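Local coordinates for avidin-related protein 4/5 (Gallus gallus, PDB 1Y55) that binds biotin with high affinity as a thermostable, four-chain member of the avidin family, at residues V23-L34 with T45-K55. The protein carries 1 engineered substitution. Residues are numbered along the deposited sequence; the frame is centred on the assembly and turned at random. Where two conformers were deposited one is given.
With BTN (biotin), chain C; FMT (formic acid), chain E.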
loop_
_atom_site.group_PDB
_atom_site.type_symbol
_atom_site.label_atom_id
_atom_site.label_comp_id
_atom_site.label_asym_id
_atom_site.label_seq_id
_atom_site.Cartn_x
_atom_site.Cartn_y
_atom_site.Cartn_z
ATOM N N VAL A 23 -5.836 -13.493 -24.305
ATOM C CA VAL A 23 -6.768 -13.428 -23.185
ATOM C C VAL A 23 -7.950 -14.326 -23.532
ATOM O O VAL A 23 -8.554 -14.190 -24.595
ATOM C CB VAL A 23 -7.238 -11.994 -22.962
ATOM C CG1 VAL A 23 -8.234 -11.924 -21.831
ATOM C CG2 VAL A 23 -6.052 -11.074 -22.673
ATOM N N ASN A 24 -8.271 -15.269 -22.658
ATOM C CA ASN A 24 -9.326 -16.234 -22.957
ATOM C C ASN A 24 -10.709 -15.670 -22.627
ATOM O O ASN A 24 -10.830 -14.511 -22.250
ATOM C CB ASN A 24 -9.021 -17.594 -22.326
ATOM C CG ASN A 24 -9.255 -17.646 -20.830
ATOM O OD1 ASN A 24 -9.799 -16.737 -20.223
ATOM N ND2 ASN A 24 -8.826 -18.743 -20.229
ATOM N N SER A 25 -11.787 -16.419 -22.857
ATOM C CA SER A 25 -13.122 -15.857 -22.655
ATOM C C SER A 25 -13.456 -15.595 -21.177
ATOM O O SER A 25 -14.404 -14.870 -20.900
ATOM C CB SER A 25 -14.189 -16.746 -23.284
ATOM O OG SER A 25 -14.238 -18.004 -22.638
ATOM N N ARG A 26 -12.699 -16.176 -20.234
ATOM C CA ARG A 26 -12.821 -15.812 -18.820
ATOM C C ARG A 26 -12.019 -14.560 -18.445
ATOM O O ARG A 26 -12.127 -14.070 -17.316
ATOM C CB ARG A 26 -12.323 -16.969 -17.938
ATOM C CG ARG A 26 -13.169 -18.211 -17.989
ATOM C CD ARG A 26 -14.530 -18.044 -17.393
ATOM N NE ARG A 26 -15.150 -19.344 -17.234
ATOM C CZ ARG A 26 -16.444 -19.568 -17.130
ATOM N NH1 ARG A 26 -17.312 -18.575 -17.141
ATOM N NH2 ARG A 26 -16.869 -20.817 -17.018
ATOM N N GLY A 27 -11.177 -14.069 -19.352
ATOM C CA GLY A 27 -10.277 -12.977 -19.046
ATOM C C GLY A 27 -8.918 -13.414 -18.545
ATOM O O GLY A 27 -8.102 -12.545 -18.226
ATOM N N GLU A 28 -8.635 -14.708 -18.500
ATOM C CA GLU A 28 -7.351 -15.181 -18.021
ATOM C C GLU A 28 -6.268 -15.018 -19.079
ATOM O O GLU A 28 -6.512 -15.176 -20.274
ATOM C CB GLU A 28 -7.427 -16.645 -17.617
ATOM C CG GLU A 28 -8.471 -16.935 -16.566
ATOM C CD GLU A 28 -8.651 -18.417 -16.362
ATOM O OE1 GLU A 28 -8.685 -19.161 -17.375
ATOM O OE2 GLU A 28 -8.780 -18.826 -15.194
ATOM N N PHE A 29 -5.055 -14.729 -18.624
ATOM C CA PHE A 29 -3.901 -14.590 -19.504
ATOM C C PHE A 29 -2.633 -15.026 -18.806
ATOM O O PHE A 29 -2.500 -14.951 -17.588
ATOM C CB PHE A 29 -3.759 -13.155 -20.018
ATOM C CG PHE A 29 -3.647 -12.116 -18.933
ATOM C CD1 PHE A 29 -2.412 -11.765 -18.391
ATOM C CD2 PHE A 29 -4.774 -11.470 -18.460
ATOM C CE1 PHE A 29 -2.316 -10.795 -17.397
ATOM C CE2 PHE A 29 -4.680 -10.508 -17.454
ATOM C CZ PHE A 29 -3.447 -10.162 -16.928
ATOM N N THR A 30 -1.693 -15.470 -19.623
ATOM C CA THR A 30 -0.346 -15.734 -19.184
ATOM C C THR A 30 0.618 -14.851 -19.946
ATOM O O THR A 30 0.243 -14.166 -20.888
ATOM C CB THR A 30 -0.030 -17.211 -19.344
ATOM O OG1 THR A 30 1.103 -17.563 -18.525
ATOM C CG2 THR A 30 0.282 -17.567 -20.804
ATOM N N GLY A 31 1.861 -14.853 -19.512
ATOM C CA GLY A 31 2.864 -14.059 -20.159
ATOM C C GLY A 31 4.198 -14.190 -19.468
ATOM O O GLY A 31 4.424 -15.064 -18.635
ATOM N N THR A 32 5.095 -13.291 -19.838
ATOM C CA THR A 32 6.423 -13.216 -19.235
ATOM C C THR A 32 6.735 -11.774 -18.865
ATOM O O THR A 32 6.184 -10.828 -19.427
ATOM C CB THR A 32 7.511 -13.752 -20.162
ATOM O OG1 THR A 32 7.561 -12.925 -21.332
ATOM C CG2 THR A 32 7.237 -15.184 -20.613
ATOM N N TYR A 33 7.639 -11.640 -17.907
ATOM C CA TYR A 33 8.006 -10.352 -17.350
ATOM C C TYR A 33 9.526 -10.315 -17.226
ATOM O O TYR A 33 10.101 -11.198 -16.587
ATOM C CB TYR A 33 7.350 -10.162 -15.976
ATOM C CG TYR A 33 7.228 -8.726 -15.532
ATOM C CD1 TYR A 33 8.324 -8.019 -15.046
ATOM C CD2 TYR A 33 6.011 -8.064 -15.589
ATOM C CE1 TYR A 33 8.207 -6.692 -14.632
ATOM C CE2 TYR A 33 5.891 -6.750 -15.178
ATOM C CZ TYR A 33 6.986 -6.064 -14.708
ATOM O OH TYR A 33 6.811 -4.756 -14.326
ATOM N N LEU A 34 10.153 -9.305 -17.831
ATOM C CA LEU A 34 11.592 -9.075 -17.718
ATOM C C LEU A 34 11.765 -7.764 -16.947
ATOM O O LEU A 34 11.580 -6.676 -17.490
ATOM C CB LEU A 34 12.262 -9.010 -19.091
ATOM C CG LEU A 34 13.780 -8.931 -19.046
ATOM C CD1 LEU A 34 14.395 -10.144 -18.373
ATOM C CD2 LEU A 34 14.335 -8.769 -20.448
ATOM N N THR A 45 16.265 -13.108 -14.377
ATOM C CA THR A 45 15.884 -13.933 -15.514
ATOM C C THR A 45 14.419 -13.688 -15.841
ATOM O O THR A 45 13.631 -13.261 -14.982
ATOM C CB THR A 45 16.090 -15.428 -15.247
ATOM O OG1 THR A 45 15.280 -15.818 -14.121
ATOM C CG2 THR A 45 17.554 -15.730 -14.933
ATOM N N LEU A 46 14.053 -13.960 -17.084
ATOM C CA LEU A 46 12.678 -13.879 -17.538
ATOM C C LEU A 46 11.787 -14.711 -16.631
ATOM O O LEU A 46 12.128 -15.855 -16.314
ATOM C CB LEU A 46 12.590 -14.393 -18.971
ATOM C CG LEU A 46 11.265 -14.123 -19.696
ATOM C CD1 LEU A 46 11.056 -12.619 -19.905
ATOM C CD2 LEU A 46 11.226 -14.866 -21.013
ATOM N N SER A 47 10.646 -14.164 -16.228
ATOM C CA SER A 47 9.790 -14.804 -15.237
ATOM C C SER A 47 8.347 -14.852 -15.719
ATOM O O SER A 47 7.872 -13.951 -16.410
ATOM C CB SER A 47 9.889 -14.052 -13.921
ATOM O OG SER A 47 11.204 -14.162 -13.383
ATOM N N PRO A 48 7.625 -15.903 -15.353
ATOM C CA PRO A 48 6.231 -16.054 -15.793
ATOM C C PRO A 48 5.247 -15.224 -14.987
ATOM O O PRO A 48 5.448 -14.971 -13.800
ATOM C CB PRO A 48 5.978 -17.545 -15.587
ATOM C CG PRO A 48 6.812 -17.877 -14.397
ATOM C CD PRO A 48 8.071 -17.073 -14.572
ATOM N N LEU A 49 4.162 -14.857 -15.663
ATOM C CA LEU A 49 3.033 -14.187 -15.026
ATOM C C LEU A 49 1.726 -14.868 -15.417
ATOM O O LEU A 49 1.618 -15.514 -16.465
ATOM C CB LEU A 49 2.993 -12.683 -15.355
ATOM C CG LEU A 49 2.653 -12.285 -16.795
ATOM C CD1 LEU A 49 1.146 -12.144 -17.024
ATOM C CD2 LEU A 49 3.348 -10.995 -17.183
ATOM N N LEU A 50 0.733 -14.722 -14.546
ATOM C CA LEU A 50 -0.598 -15.287 -14.735
ATOM C C LEU A 50 -1.588 -14.316 -14.132
ATOM O O LEU A 50 -1.397 -13.895 -12.998
ATOM C CB LEU A 50 -0.681 -16.609 -14.008
ATOM C CG LEU A 50 -1.826 -17.544 -14.274
ATOM C CD1 LEU A 50 -1.939 -17.879 -15.751
ATOM C CD2 LEU A 50 -1.586 -18.822 -13.464
ATOM N N GLY A 51 -2.647 -13.972 -14.854
ATOM C CA GLY A 51 -3.617 -13.019 -14.359
ATOM C C GLY A 51 -4.986 -13.133 -14.989
ATOM O O GLY A 51 -5.263 -14.036 -15.772
ATOM N N ILE A 52 -5.843 -12.206 -14.580
ATOM C CA ILE A 52 -7.207 -12.111 -15.078
ATOM C C ILE A 52 -7.563 -10.659 -15.306
ATOM O O ILE A 52 -7.338 -9.814 -14.430
ATOM C CB ILE A 52 -8.255 -12.736 -14.125
ATOM C CG1 ILE A 52 -7.766 -14.010 -13.424
ATOM C CG2 ILE A 52 -9.522 -13.038 -14.909
ATOM C CD1 ILE A 52 -8.748 -14.535 -12.384
ATOM N N GLN A 53 -8.159 -10.370 -16.458
ATOM C CA GLN A 53 -8.776 -9.077 -16.732
ATOM C C GLN A 53 -10.273 -9.258 -16.886
ATOM O O GLN A 53 -10.757 -10.352 -17.157
ATOM C CB GLN A 53 -8.209 -8.433 -18.014
ATOM C CG GLN A 53 -8.531 -9.148 -19.328
ATOM C CD GLN A 53 -8.285 -8.250 -20.537
ATOM O OE1 GLN A 53 -9.228 -7.602 -21.024
ATOM N NE2 GLN A 53 -7.049 -8.166 -20.978
ATOM N N HIS A 54 -11.004 -8.164 -16.729
ATOM C CA HIS A 54 -12.404 -8.144 -17.103
ATOM C C HIS A 54 -12.524 -8.135 -18.631
ATOM O O HIS A 54 -11.655 -7.639 -19.345
ATOM C CB HIS A 54 -13.093 -6.963 -16.461
ATOM C CG HIS A 54 -13.341 -7.158 -14.997
ATOM N ND1 HIS A 54 -12.390 -7.091 -13.997
ATOM C CD2 HIS A 54 -14.513 -7.415 -14.386
ATOM C CE1 HIS A 54 -12.990 -7.351 -12.839
ATOM N NE2 HIS A 54 -14.274 -7.535 -13.049
ATOM N N LYS A 55 -13.620 -8.700 -19.109
ATOM C CA LYS A 55 -13.844 -8.983 -20.514
ATOM C C LYS A 55 -14.789 -8.028 -21.220
ATOM O O LYS A 55 -14.542 -7.648 -22.378
ATOM C CB LYS A 55 -14.409 -10.387 -20.639
ATOM C CG LYS A 55 -13.354 -11.412 -20.787
ATOM C CD LYS A 55 -13.232 -11.827 -22.268
ATOM C CE LYS A 55 -11.940 -11.387 -22.883
ATOM N NZ LYS A 55 -11.606 -12.207 -24.070
HETATM C C11 BTN C . 13.245 -9.531 -6.912
HETATM O O11 BTN C . 13.873 -8.337 -6.699
HETATM O O12 BTN C . 13.549 -10.586 -6.225
HETATM C C10 BTN C . 12.202 -9.678 -7.930
HETATM C C9 BTN C . 12.086 -8.530 -8.904
HETATM C C8 BTN C . 11.157 -7.431 -8.396
HETATM C C7 BTN C . 11.041 -6.288 -9.411
HETATM C C2 BTN C . 9.965 -5.234 -9.030
HETATM S S1 BTN C . 8.289 -5.785 -9.164
HETATM C C6 BTN C . 7.755 -4.088 -8.867
HETATM C C5 BTN C . 8.702 -3.216 -9.688
HETATM N N1 BTN C . 8.272 -3.039 -11.062
HETATM C C3 BTN C . 9.134 -3.589 -11.901
HETATM O O3 BTN C . 8.975 -3.576 -13.213
HETATM N N2 BTN C . 10.154 -4.139 -11.274
HETATM C C4 BTN C . 10.055 -3.934 -9.837
HETATM C C FMT E . -16.362 -9.605 -17.175
HETATM O O1 FMT E . -16.818 -8.916 -18.089
HETATM O O2 FMT E . -15.166 -9.617 -16.898
HETATM O O HOH W 1 12.271 -10.761 -14.848
#
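Phe29 and Leu49 meet inside the barrel because each holds CG between its own backbone N and carbonyl carbon (chi1 57° for Phe29), which swings both side chains over the opposing strand. The phenyl ring comes down on Gly51, whose CA lies 4.0 Å from the ring centroid and 18° off the normal, a CH-pi contact over the face. Leu49 CD1 reaches the ring's edge, 3.7 Å from Phe29 CE1, while Leu49 CD2 turns the other way toward the carbonyl of Thr32. A CB on Gly51 would fall 2.8 Å from Phe29 CZ, so with the ring in this position any side chain at Gly51 would collide with it. An alanine in place of Phe29 is likely to leave Gly51 without its aromatic cover and Leu49 CD1 without its neighbour, opening a gap in the core toward Ile20 and Phe64.

Strands 28-34 and 47-53 are antiparallel neighbours in the eight-stranded avidin barrel. Their register is fixed by paired backbone bonds at Phe29-Gly51, Gly31-Leu49 and Tyr33-Ser47, and Gln53 N extends the ladder to Gly27 O (2.8 Å). At the far end of the pair, Tyr33, with CG anti to its N (chi1 -159°), carries its hydroxyl to biotin: OH donates to O3 at 2.7 Å, the oxygen lying in the ring plane at its edge. At the other end, the bent side chain of Lys55 lies against the type I beta turn Asn24-Gly27, and NZ donates to Asn24 O (3.0 Å) from the face opposite Gly27 N. Asn24 O thus takes two donors, tying the turn to the chain after strand 47-53. Apolar packing and backbone bonding therefore hold together a strand pair that presents a phenol donor to biotin's ureido oxygen, probably helping to polarise that carbonyl.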